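Local coordinates for hemerythrin-like domain-containing protein (Streptococcus mutans, PDB 2QKP), which is of unknown function but carries a C-terminal PAS domain, the part seen here, which probably serves as a sensory or dimerisation module, at the interface of chains A and B. Coordinates in Å, arbitrary orientation; residue numbers count along the deposited sequence, not the author numbering. Chains: chain A/B, Uncharacterized protein.

Both contacts belong to one two-fold interface between copies of the PAS-domain fragment, and their C-alpha centres lie about 9 Å apart. B:Phe11 joins them: its carbonyl and CB meet a tyrosine of chain A in contact 1, while its ring enters the apolar cluster of contact 2. Helix 18-27 of chain A also serves both, with A:Asn26 in contact 1 and A:Val18, A:Ala21, A:Asn22 and A:Leu25 in contact 2. Strand 9-11 and the turn after it thus lie between the partner's helix and its strand 41-44. Symmetry repeats each contact, although the deposited pair need not be the biological dimer.

Contact 1: the interface of chains A and B. Residues chain A 26, 43-46; chain B 11-14.
A:Tyr44 lies across B:Asn13, the residue that loses most surface in this patch, 76 Å². The CB of B:Asn13 sits over one face of the tyrosine ring, 3.4 Å from its centroid and displaced toward the hydroxyl end, in a CH-pi contact. The amide of B:Asn13 is tilted 25° from the ring and places ND2 3.3 Å from CE1 of A:Tyr44. With CG of A:Tyr44 wedged between its own backbone N and carbonyl carbon (chi1 64°), the ring folds back over the turn of chain B. Beneath it the backbones are joined directly: N of B:Asn13 donates to O of A:Tyr44 over 2.8 Å, almost in line with the carbonyl bond. Ring and backbone of A:Tyr44 therefore hold the same residue, and this is the tight part of the contact.

A:Tyr43 meets strand 9-11 edge-on, its CD1 3.3 Å from the carbonyl O of B:Phe11 and its CE1 against CB of that residue. The side toward A:Asp46 is looser. There ND2 of B:Asn13 makes a weak hydrogen bond to O of A:Asn45. The carboxylate of A:Asp46, turned nearly perpendicular to the amide, makes no hydrogen bond to it, its OD1 staying 3.9 Å from ND2 of B:Asn13. A:Asn26 steadies this stretch from the second shell: its OD1 accepts the backbone N of A:Asp46 at 2.8 Å, with the donor 52° above the carbonyl plane.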
loop_
_atom_site.group_PDB
_atom_site.type_symbol
_atom_site.label_atom_id
_atom_site.label_comp_id
_atom_site.label_asym_id
_atom_site.label_seq_id
_atom_site.Cartn_x
_atom_site.Cartn_y
_atom_site.Cartn_z
ATOM N N ASN A 26 6.273 -3.428 2.978
ATOM C CA ASN A 26 7.459 -2.607 3.320
ATOM C C ASN A 26 8.028 -1.750 2.184
ATOM O O ASN A 26 8.813 -0.824 2.455
ATOM C CB ASN A 26 8.554 -3.519 3.871
ATOM C CG ASN A 26 8.185 -4.117 5.233
ATOM O OD1 ASN A 26 7.294 -3.609 5.920
ATOM N ND2 ASN A 26 8.861 -5.209 5.622
ATOM N N TYR A 43 0.142 -3.475 14.381
ATOM C CA TYR A 43 1.069 -3.563 13.251
ATOM C C TYR A 43 1.439 -2.209 12.678
ATOM O O TYR A 43 0.570 -1.341 12.537
ATOM C CB TYR A 43 0.389 -4.393 12.147
ATOM C CG TYR A 43 1.037 -4.243 10.775
ATOM C CD1 TYR A 43 2.169 -5.003 10.428
ATOM C CD2 TYR A 43 0.525 -3.348 9.829
ATOM C CE1 TYR A 43 2.777 -4.895 9.158
ATOM C CE2 TYR A 43 1.136 -3.209 8.567
ATOM C CZ TYR A 43 2.267 -3.977 8.250
ATOM O OH TYR A 43 2.814 -3.849 7.009
ATOM N N TYR A 44 2.711 -2.037 12.322
ATOM C CA TYR A 44 3.096 -0.946 11.418
ATOM C C TYR A 44 4.179 -1.468 10.519
ATOM O O TYR A 44 4.909 -2.377 10.895
ATOM C CB TYR A 44 3.489 0.349 12.155
ATOM C CG TYR A 44 4.741 0.287 13.070
ATOM C CD1 TYR A 44 5.947 0.915 12.691
ATOM C CD2 TYR A 44 4.687 -0.323 14.316
ATOM C CE1 TYR A 44 7.074 0.897 13.538
ATOM C CE2 TYR A 44 5.820 -0.331 15.179
ATOM C CZ TYR A 44 6.991 0.283 14.776
ATOM O OH TYR A 44 8.097 0.249 15.635
ATOM N N ASN A 45 4.240 -0.952 9.298
ATOM C CA ASN A 45 5.165 -1.521 8.315
ATOM C C ASN A 45 6.598 -1.049 8.600
ATOM O O ASN A 45 6.817 -0.197 9.458
ATOM C CB ASN A 45 4.714 -1.247 6.857
ATOM C CG ASN A 45 4.733 0.198 6.477
ATOM O OD1 ASN A 45 4.690 1.111 7.318
ATOM N ND2 ASN A 45 4.781 0.435 5.160
ATOM N N ASP A 46 7.563 -1.647 7.917
ATOM C CA ASP A 46 8.953 -1.195 8.029
ATOM C C ASP A 46 9.345 -0.479 6.724
ATOM O O ASP A 46 10.040 -1.052 5.872
ATOM C CB ASP A 46 9.861 -2.402 8.319
ATOM C CG ASP A 46 11.296 -2.004 8.564
ATOM O OD1 ASP A 46 11.513 -0.965 9.236
ATOM O OD2 ASP A 46 12.193 -2.736 8.070
ATOM N N PHE B 11 4.712 -9.538 10.824
ATOM C CA PHE B 11 4.694 -8.722 9.609
ATOM C C PHE B 11 5.268 -7.384 10.043
ATOM O O PHE B 11 4.813 -6.836 11.033
ATOM C CB PHE B 11 3.248 -8.487 9.162
ATOM C CG PHE B 11 2.720 -9.481 8.160
ATOM C CD1 PHE B 11 2.784 -9.209 6.797
ATOM C CD2 PHE B 11 2.096 -10.631 8.581
ATOM C CE1 PHE B 11 2.253 -10.126 5.852
ATOM C CE2 PHE B 11 1.541 -11.524 7.664
ATOM C CZ PHE B 11 1.651 -11.262 6.286
ATOM N N GLY B 12 6.217 -6.827 9.291
ATOM C CA GLY B 12 6.754 -5.502 9.622
ATOM C C GLY B 12 7.207 -5.390 11.063
ATOM O O GLY B 12 7.950 -6.249 11.560
ATOM N N ASN B 13 6.727 -4.357 11.764
ATOM C CA ASN B 13 7.079 -4.171 13.161
ATOM C C ASN B 13 6.102 -4.689 14.198
ATOM O O ASN B 13 6.253 -4.390 15.397
ATOM C CB ASN B 13 7.412 -2.710 13.443
ATOM C CG ASN B 13 8.680 -2.300 12.799
ATOM O OD1 ASN B 13 9.766 -2.735 13.218
ATOM N ND2 ASN B 13 8.582 -1.466 11.760
ATOM N N GLY B 14 5.137 -5.488 13.770
ATOM C CA GLY B 14 4.188 -6.149 14.696
ATOM C C GLY B 14 3.695 -7.472 14.112
ATOM O O GLY B 14 4.514 -8.314 13.711
#

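Contact 2: the interface of chains A and B. Residues chain A 5, 11, 18, 21-22, 25; chain B 9-11, 18, 21.
Strand 9-11 of chain B runs in extended conformation alongside helix 18-27 of chain A, presenting the carbonyl of B:Pro10 to A:Arg5 and the ring of B:Phe11 to the helix. The guanidinium of A:Arg5 reaches that carbonyl after a bend at chi3 (59°). Its NH1 donates to O of B:Pro10 over 2.7 Å, in the carbonyl plane and on a lone pair, with the acceptor also close to the guanidinium plane. NH2 adds a weak bond to the same oxygen. At the guanidinium edge, and in its plane, a water bridges NH1 of A:Arg5 to OE1 of B:Gln9, whose amide stands almost at right angles to the guanidinium as the two side chains pass in opposite directions. CG1 of A:Val18 lies over the centre of the guanidinium, 3.4 Å above its plane, and backs the group from within its own chain.

That same methyl also touches the tip of B:Phe11, 3.7 Å from CZ, which links the polar rim to the apolar core. One edge of the B:Phe11 ring, through CD1 and CE1, runs along the helix beside CB of A:Asn22, with CB of A:Ala21 and CD1 of A:Leu25 also near. A:Asn22, with CG anti to its backbone N (chi1 -173°), turns OD1 toward the strand, 3.5 Å from CA of B:Phe11. Near the two-fold axis, CG2 of A:Val18 and CG2 of B:Val18 meet tip to tip at 3.7 Å. Across the axis A:Phe11 repeats the pattern, its CZ 3.7 Å from CG1 of B:Val18 and its CE1 facing CB of B:Ala21. The exchanged phenylalanines and paired valines form an apolar core that, with the arginine at its rim, joins the N-terminal parts of the two PAS-domain chains and probably supports dimerisation.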
loop_
_atom_site.group_PDB
_atom_site.type_symbol
_atom_site.label_atom_id
_atom_site.label_comp_id
_atom_site.label_asym_id
_atom_site.label_seq_id
_atom_site.Cartn_x
_atom_site.Cartn_y
_atom_site.Cartn_z
ATOM N N ARG A 5 6.115 -19.661 5.794
ATOM C CA ARG A 5 6.077 -18.253 5.402
ATOM C C ARG A 5 6.470 -18.023 3.971
ATOM O O ARG A 5 6.253 -16.924 3.446
ATOM C CB ARG A 5 7.001 -17.448 6.307
ATOM C CG ARG A 5 6.460 -17.310 7.703
ATOM C CD ARG A 5 7.396 -16.420 8.538
ATOM N NE ARG A 5 7.585 -15.066 7.998
ATOM C CZ ARG A 5 6.873 -13.988 8.371
ATOM N NH1 ARG A 5 5.904 -14.092 9.269
ATOM N NH2 ARG A 5 7.155 -12.790 7.843
ATOM N N PHE A 11 -3.727 -14.523 -2.470
ATOM C CA PHE A 11 -3.838 -13.150 -1.948
ATOM C C PHE A 11 -4.479 -12.368 -3.073
ATOM O O PHE A 11 -4.067 -12.502 -4.235
ATOM C CB PHE A 11 -2.451 -12.567 -1.688
ATOM C CG PHE A 11 -1.950 -12.699 -0.252
ATOM C CD1 PHE A 11 -2.134 -11.648 0.670
ATOM C CD2 PHE A 11 -1.254 -13.845 0.156
ATOM C CE1 PHE A 11 -1.619 -11.747 2.003
ATOM C CE2 PHE A 11 -0.752 -13.960 1.439
ATOM C CZ PHE A 11 -0.902 -12.895 2.369
ATOM N N VAL A 18 3.592 -15.224 2.539
ATOM C CA VAL A 18 3.673 -14.263 3.616
ATOM C C VAL A 18 4.954 -13.411 3.494
ATOM O O VAL A 18 4.895 -12.181 3.625
ATOM C CB VAL A 18 3.655 -14.985 5.011
ATOM C CG1 VAL A 18 4.163 -14.037 6.115
ATOM C CG2 VAL A 18 2.257 -15.470 5.335
ATOM N N ALA A 21 4.244 -10.895 0.743
ATOM C CA ALA A 21 3.229 -9.888 1.145
ATOM C C ALA A 21 3.911 -8.905 2.094
ATOM O O ALA A 21 3.717 -7.698 1.988
ATOM C CB ALA A 21 2.014 -10.521 1.785
ATOM N N ASN A 22 4.706 -9.421 3.027
ATOM C CA ASN A 22 5.471 -8.558 3.932
ATOM C C ASN A 22 6.437 -7.643 3.178
ATOM O O ASN A 22 6.498 -6.443 3.464
ATOM C CB ASN A 22 6.235 -9.406 4.993
ATOM C CG ASN A 22 6.901 -8.529 6.047
ATOM O OD1 ASN A 22 6.232 -7.730 6.674
ATOM N ND2 ASN A 22 8.231 -8.657 6.216
ATOM N N LEU A 25 4.396 -4.810 1.549
ATOM C CA LEU A 25 3.934 -3.811 2.518
ATOM C C LEU A 25 5.053 -2.885 2.920
ATOM O O LEU A 25 4.823 -1.697 3.191
ATOM C CB LEU A 25 3.317 -4.480 3.749
ATOM C CG LEU A 25 1.922 -5.076 3.520
ATOM C CD1 LEU A 25 1.569 -6.089 4.617
ATOM C CD2 LEU A 25 0.797 -4.017 3.364
ATOM N N GLN B 9 0.866 -13.679 12.567
ATOM C CA GLN B 9 2.246 -13.938 12.147
ATOM C C GLN B 9 3.022 -12.633 12.136
ATOM O O GLN B 9 2.426 -11.570 11.904
ATOM C CB GLN B 9 2.265 -14.495 10.719
ATOM C CG GLN B 9 1.395 -15.701 10.544
ATOM C CD GLN B 9 1.652 -16.387 9.240
ATOM O OE1 GLN B 9 2.809 -16.654 8.858
ATOM N NE2 GLN B 9 0.588 -16.674 8.532
ATOM N N PRO B 10 4.346 -12.685 12.348
ATOM C CA PRO B 10 5.128 -11.455 12.226
ATOM C C PRO B 10 5.022 -10.827 10.834
ATOM O O PRO B 10 5.181 -11.510 9.814
ATOM C CB PRO B 10 6.578 -11.914 12.485
ATOM C CG PRO B 10 6.393 -13.157 13.342
ATOM C CD PRO B 10 5.183 -13.831 12.759
ATOM N N PHE B 11 4.712 -9.538 10.824
ATOM C CA PHE B 11 4.694 -8.722 9.609
ATOM C C PHE B 11 5.268 -7.384 10.043
ATOM O O PHE B 11 4.813 -6.836 11.033
ATOM C CB PHE B 11 3.248 -8.487 9.162
ATOM C CG PHE B 11 2.720 -9.481 8.160
ATOM C CD1 PHE B 11 2.784 -9.209 6.797
ATOM C CD2 PHE B 11 2.096 -10.631 8.581
ATOM C CE1 PHE B 11 2.253 -10.126 5.852
ATOM C CE2 PHE B 11 1.541 -11.524 7.664
ATOM C CZ PHE B 11 1.651 -11.262 6.286
ATOM N N VAL B 18 -2.832 -13.554 7.761
ATOM C CA VAL B 18 -2.956 -13.490 6.291
ATOM C C VAL B 18 -4.250 -12.769 5.907
ATOM O O VAL B 18 -4.258 -11.905 5.027
ATOM C CB VAL B 18 -2.857 -14.892 5.671
ATOM C CG1 VAL B 18 -3.356 -14.863 4.243
ATOM C CG2 VAL B 18 -1.422 -15.384 5.750
ATOM N N ALA B 21 -3.634 -9.004 6.441
ATOM C CA ALA B 21 -2.663 -8.487 5.449
ATOM C C ALA B 21 -3.359 -8.343 4.093
ATOM O O ALA B 21 -3.181 -7.343 3.393
ATOM C CB ALA B 21 -1.453 -9.424 5.352
HETATM O O HOH W 1 4.750 -16.706 10.676
#